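Local atomic coordinates of purine nucleoside phosphorylase (Grouper iridovirus, PDB entry 3KHS), a protein that probably catalyses the reversible phosphorolysis of purine nucleosides to free purine base and ribose 1-phosphate, a step of purine nucleoside salvage. Residues L110-R122 with L206-T218. Residues are numbered along the deposited sequence; the frame is centred on the assembly and turned at random.
With TRS (2-amino-2-hydroxymethyl-propane-1,3-diol), chain H; PO4 (phosphate ion), chain G.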
loop_
_atom_site.group_PDB
_atom_site.type_symbol
_atom_site.label_atom_id
_atom_site.label_comp_id
_atom_site.label_asym_id
_atom_site.label_seq_id
_atom_site.Cartn_x
_atom_site.Cartn_y
_atom_site.Cartn_z
ATOM N N LEU B 110 21.339 10.291 -8.214
ATOM C CA LEU B 110 21.054 9.005 -7.572
ATOM C C LEU B 110 21.352 7.831 -8.502
ATOM O O LEU B 110 21.148 7.912 -9.706
ATOM C CB LEU B 110 19.568 8.894 -7.204
ATOM C CG LEU B 110 18.621 9.889 -6.499
ATOM C CD1 LEU B 110 18.738 9.783 -5.018
ATOM C CD2 LEU B 110 18.861 11.293 -6.992
ATOM N N THR B 111 21.824 6.737 -7.934
ATOM C CA THR B 111 22.093 5.531 -8.694
ATOM C C THR B 111 21.461 4.368 -7.928
ATOM O O THR B 111 21.226 4.472 -6.711
ATOM C CB THR B 111 23.596 5.256 -8.817
ATOM O OG1 THR B 111 24.150 5.033 -7.514
ATOM C CG2 THR B 111 24.295 6.413 -9.512
ATOM N N ASN B 112 21.162 3.280 -8.638
ATOM C CA ASN B 112 20.606 2.090 -8.002
ATOM C C ASN B 112 20.786 0.919 -8.941
ATOM O O ASN B 112 21.143 1.092 -10.107
ATOM C CB ASN B 112 19.127 2.266 -7.673
ATOM C CG ASN B 112 18.247 2.423 -8.909
ATOM O OD1 ASN B 112 18.344 1.647 -9.858
ATOM N ND2 ASN B 112 17.358 3.406 -8.885
ATOM N N ALA B 113 20.568 -0.274 -8.412
ATOM C CA ALA B 113 20.650 -1.502 -9.183
ATOM C C ALA B 113 19.178 -1.890 -9.308
ATOM O O ALA B 113 18.440 -1.839 -8.318
ATOM C CB ALA B 113 21.422 -2.567 -8.408
ATOM N N ALA B 114 18.736 -2.226 -10.517
ATOM C CA ALA B 114 17.345 -2.591 -10.719
ATOM C C ALA B 114 17.165 -3.753 -11.697
ATOM O O ALA B 114 18.096 -4.131 -12.388
ATOM C CB ALA B 114 16.582 -1.400 -11.190
ATOM N N GLY B 115 15.963 -4.320 -11.704
ATOM C CA GLY B 115 15.643 -5.408 -12.602
ATOM C C GLY B 115 14.972 -4.837 -13.833
ATOM O O GLY B 115 14.025 -4.051 -13.715
ATOM N N GLY B 116 15.479 -5.196 -15.011
ATOM C CA GLY B 116 14.892 -4.687 -16.231
ATOM C C GLY B 116 13.655 -5.462 -16.672
ATOM O O GLY B 116 13.649 -6.678 -16.644
ATOM N N LEU B 117 12.615 -4.744 -17.067
ATOM C CA LEU B 117 11.374 -5.326 -17.539
ATOM C C LEU B 117 11.288 -5.059 -19.049
ATOM O O LEU B 117 10.712 -5.849 -19.796
ATOM C CB LEU B 117 10.201 -4.673 -16.812
ATOM C CG LEU B 117 10.162 -4.963 -15.296
ATOM C CD1 LEU B 117 9.327 -3.944 -14.572
ATOM C CD2 LEU B 117 9.616 -6.382 -15.048
ATOM N N ASN B 118 11.876 -3.948 -19.492
ATOM C CA ASN B 118 11.876 -3.571 -20.900
ATOM C C ASN B 118 12.598 -4.623 -21.745
ATOM O O ASN B 118 13.771 -4.903 -21.538
ATOM C CB ASN B 118 12.556 -2.211 -21.081
ATOM C CG ASN B 118 12.351 -1.634 -22.478
ATOM O OD1 ASN B 118 12.792 -2.202 -23.473
ATOM N ND2 ASN B 118 11.675 -0.518 -22.549
ATOM N N PRO B 119 11.906 -5.181 -22.741
ATOM C CA PRO B 119 12.424 -6.217 -23.649
ATOM C C PRO B 119 13.811 -5.980 -24.230
ATOM O O PRO B 119 14.531 -6.930 -24.501
ATOM C CB PRO B 119 11.375 -6.273 -24.766
ATOM C CG PRO B 119 10.133 -5.757 -24.112
ATOM C CD PRO B 119 10.629 -4.640 -23.232
ATOM N N SER B 120 14.186 -4.726 -24.430
ATOM C CA SER B 120 15.482 -4.453 -25.040
ATOM C C SER B 120 16.635 -4.199 -24.069
ATOM O O SER B 120 17.760 -3.974 -24.485
ATOM C CB SER B 120 15.359 -3.278 -26.007
ATOM O OG SER B 120 14.792 -2.180 -25.339
ATOM N N TYR B 121 16.361 -4.243 -22.775
ATOM C CA TYR B 121 17.411 -4.024 -21.800
ATOM C C TYR B 121 18.173 -5.316 -21.641
ATOM O O TYR B 121 17.617 -6.398 -21.811
ATOM C CB TYR B 121 16.832 -3.611 -20.423
ATOM C CG TYR B 121 16.195 -2.223 -20.348
ATOM C CD1 TYR B 121 15.926 -1.494 -21.503
ATOM C CD2 TYR B 121 15.823 -1.659 -19.119
ATOM C CE1 TYR B 121 15.299 -0.257 -21.456
ATOM C CE2 TYR B 121 15.186 -0.393 -19.054
ATOM C CZ TYR B 121 14.922 0.298 -20.236
ATOM O OH TYR B 121 14.242 1.505 -20.241
ATOM N N ARG B 122 19.446 -5.197 -21.301
ATOM C CA ARG B 122 20.300 -6.355 -21.068
ATOM C C ARG B 122 21.049 -6.142 -19.751
ATOM O O ARG B 122 21.304 -5.004 -19.337
ATOM C CB ARG B 122 21.386 -6.517 -22.142
ATOM C CG ARG B 122 20.970 -6.425 -23.576
ATOM C CD ARG B 122 22.141 -6.892 -24.442
ATOM N NE ARG B 122 21.942 -6.632 -25.863
ATOM C CZ ARG B 122 22.864 -6.861 -26.784
ATOM N NH1 ARG B 122 24.036 -7.359 -26.426
ATOM N NH2 ARG B 122 22.618 -6.574 -28.054
ATOM N N LEU B 206 3.095 -4.935 -13.278
ATOM C CA LEU B 206 4.066 -3.859 -13.381
ATOM C C LEU B 206 4.311 -3.472 -14.841
ATOM O O LEU B 206 4.567 -2.300 -15.141
ATOM C CB LEU B 206 5.370 -4.269 -12.728
ATOM C CG LEU B 206 5.556 -3.852 -11.275
ATOM C CD1 LEU B 206 4.305 -4.090 -10.445
ATOM C CD2 LEU B 206 6.761 -4.585 -10.723
ATOM N N ARG B 207 4.246 -4.457 -15.744
ATOM C CA ARG B 207 4.444 -4.199 -17.162
ATOM C C ARG B 207 3.228 -3.495 -17.670
ATOM O O ARG B 207 3.321 -2.552 -18.445
ATOM C CB ARG B 207 4.615 -5.482 -17.943
ATOM C CG ARG B 207 5.992 -6.002 -17.841
ATOM C CD ARG B 207 6.207 -7.181 -18.733
ATOM N NE ARG B 207 7.619 -7.468 -18.690
ATOM C CZ ARG B 207 8.160 -8.586 -19.127
ATOM N NH1 ARG B 207 7.381 -9.527 -19.651
ATOM N NH2 ARG B 207 9.470 -8.768 -19.007
ATOM N N LEU B 208 2.070 -3.948 -17.230
ATOM C CA LEU B 208 0.842 -3.318 -17.650
ATOM C C LEU B 208 0.850 -1.849 -17.180
ATOM O O LEU B 208 0.194 -1.018 -17.788
ATOM C CB LEU B 208 -0.331 -4.084 -17.058
ATOM C CG LEU B 208 -1.770 -3.896 -17.528
ATOM C CD1 LEU B 208 -1.854 -3.505 -19.003
ATOM C CD2 LEU B 208 -2.487 -5.240 -17.294
ATOM N N MET B 209 1.586 -1.522 -16.114
ATOM C CA MET B 209 1.611 -0.119 -15.655
ATOM C C MET B 209 2.608 0.740 -16.432
ATOM O O MET B 209 2.685 1.945 -16.223
ATOM C CB MET B 209 1.923 -0.026 -14.155
ATOM C CG MET B 209 0.759 -0.321 -13.263
ATOM S SD MET B 209 1.299 -0.763 -11.593
ATOM C CE MET B 209 -0.360 -0.829 -10.769
ATOM N N GLY B 210 3.377 0.114 -17.309
ATOM C CA GLY B 210 4.344 0.864 -18.080
ATOM C C GLY B 210 5.734 0.947 -17.455
ATOM O O GLY B 210 6.476 1.895 -17.711
ATOM N N SER B 211 6.101 -0.030 -16.641
ATOM C CA SER B 211 7.409 0.000 -16.008
ATOM C C SER B 211 8.499 -0.545 -16.926
ATOM O O SER B 211 8.302 -1.568 -17.587
ATOM C CB SER B 211 7.408 -0.854 -14.737
ATOM O OG SER B 211 6.296 -0.598 -13.904
ATOM N N ASP B 212 9.654 0.114 -16.941
ATOM C CA ASP B 212 10.774 -0.334 -17.736
ATOM C C ASP B 212 11.758 -1.085 -16.856
ATOM O O ASP B 212 12.530 -1.921 -17.333
ATOM C CB ASP B 212 11.495 0.852 -18.383
ATOM C CG ASP B 212 10.683 1.495 -19.483
ATOM O OD1 ASP B 212 10.450 0.838 -20.536
ATOM O OD2 ASP B 212 10.278 2.652 -19.277
ATOM N N ALA B 213 11.752 -0.759 -15.572
ATOM C CA ALA B 213 12.640 -1.402 -14.611
ATOM C C ALA B 213 11.986 -1.299 -13.233
ATOM O O ALA B 213 11.157 -0.412 -13.003
ATOM C CB ALA B 213 14.024 -0.722 -14.617
ATOM N N VAL B 214 12.338 -2.216 -12.335
ATOM C CA VAL B 214 11.764 -2.231 -10.985
ATOM C C VAL B 214 12.842 -2.358 -9.924
ATOM O O VAL B 214 13.779 -3.148 -10.054
ATOM C CB VAL B 214 10.753 -3.391 -10.819
ATOM C CG1 VAL B 214 11.424 -4.724 -11.087
ATOM C CG2 VAL B 214 10.157 -3.377 -9.428
ATOM N N GLY B 215 12.716 -1.543 -8.882
ATOM C CA GLY B 215 13.670 -1.575 -7.790
ATOM C C GLY B 215 12.995 -1.201 -6.468
ATOM O O GLY B 215 11.815 -0.888 -6.441
ATOM N N MET B 216 13.733 -1.190 -5.368
ATOM C CA MET B 216 13.100 -0.892 -4.098
ATOM C C MET B 216 13.572 0.402 -3.427
ATOM O O MET B 216 13.587 0.497 -2.185
ATOM C CB MET B 216 13.285 -2.089 -3.160
ATOM C CG MET B 216 12.812 -3.438 -3.764
ATOM S SD MET B 216 13.598 -4.850 -2.954
ATOM C CE MET B 216 12.983 -6.227 -3.926
ATOM N N SER B 217 13.912 1.404 -4.243
ATOM C CA SER B 217 14.395 2.679 -3.705
ATOM C C SER B 217 14.218 3.837 -4.652
ATOM O O SER B 217 13.342 3.835 -5.509
ATOM C CB SER B 217 15.882 2.594 -3.388
ATOM O OG SER B 217 16.634 2.531 -4.583
ATOM N N THR B 218 15.058 4.852 -4.456
ATOM C CA THR B 218 15.093 6.040 -5.317
ATOM C C THR B 218 13.877 6.946 -5.422
ATOM O O THR B 218 13.993 8.143 -5.240
ATOM C CB THR B 218 15.486 5.609 -6.739
ATOM O OG1 THR B 218 16.787 5.007 -6.687
ATOM C CG2 THR B 218 15.498 6.801 -7.719
HETATM C C TRS H . 17.115 -3.901 -5.212
HETATM C C1 TRS H . 16.635 -2.945 -4.096
HETATM C C2 TRS H . 15.945 -4.094 -6.200
HETATM C C3 TRS H . 17.509 -5.236 -4.566
HETATM N N TRS H . 18.293 -3.358 -5.923
HETATM O O1 TRS H . 16.267 -1.667 -4.656
HETATM O O2 TRS H . 16.351 -4.959 -7.246
HETATM O O3 TRS H . 17.994 -6.131 -5.575
HETATM P P PO4 G . 19.415 -0.046 -4.535
HETATM O O1 PO4 G . 20.511 0.209 -5.509
HETATM O O2 PO4 G . 19.617 0.802 -3.317
HETATM O O3 PO4 G . 18.099 0.301 -5.147
HETATM O O4 PO4 G . 19.425 -1.484 -4.156
#
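Gly115 and Val214 form the hydrogen-bonded pair of a short antiparallel ladder in which strand 213-215 joins the end of strand 107-116, a buried contact in the mixed sheet of the subunit. Their reciprocal bonds are Gly115 N to Val214 O at 3.0 Å and Val214 N to Gly115 O at 2.8 Å; next to them, Gly116 faces Ala213 as a non-hydrogen-bonded pair. Beyond the ladder the backbone N atoms of Leu117 and Asn118 both converge on Asp212 O, reaching it from the same face of its carbonyl plane. Asp212 continues the link through its side chain. Asp212 OD1 lies almost in the amide plane of Asn118 and takes a nearly straight 2.7 Å bond from ND2 on its anti side, with ND2 30° out of the carboxylate plane, while Asp212 OD2 accepts from Val188 N. This amide has CG anti to the backbone N (chi1 -169°), which sets it alongside the carboxylate; its OD1 takes Ser120 N in an Asx turn. Tyr121 lies with one ring face over Asn118 CB and brings OH to 3.4 Å from Asp212 CB.

On the apolar side, Leu117 lays CD1 against Ser211 CB (3.6 Å) and Val214 CB (4.1 Å), next to the end of helix 200-208, which closes in a Schellman motif at Gly210. At the other end Asn112 ND2 reaches across to Thr218 OG1 (2.8 Å), as its OD1 bonds Ser236 OG, so both ends of the amide are held. A Tris molecule, probably from the crystallisation liquor, bridges Ala113 O and Met216 N. Ala113 N, within strand 107-116, and Ser217 OG, just after strand 213-215, both bind a phosphate also held by Ser30, Arg81 and His83, consistent with the phosphate-binding active site of the PNP/MTAP phosphorylase family.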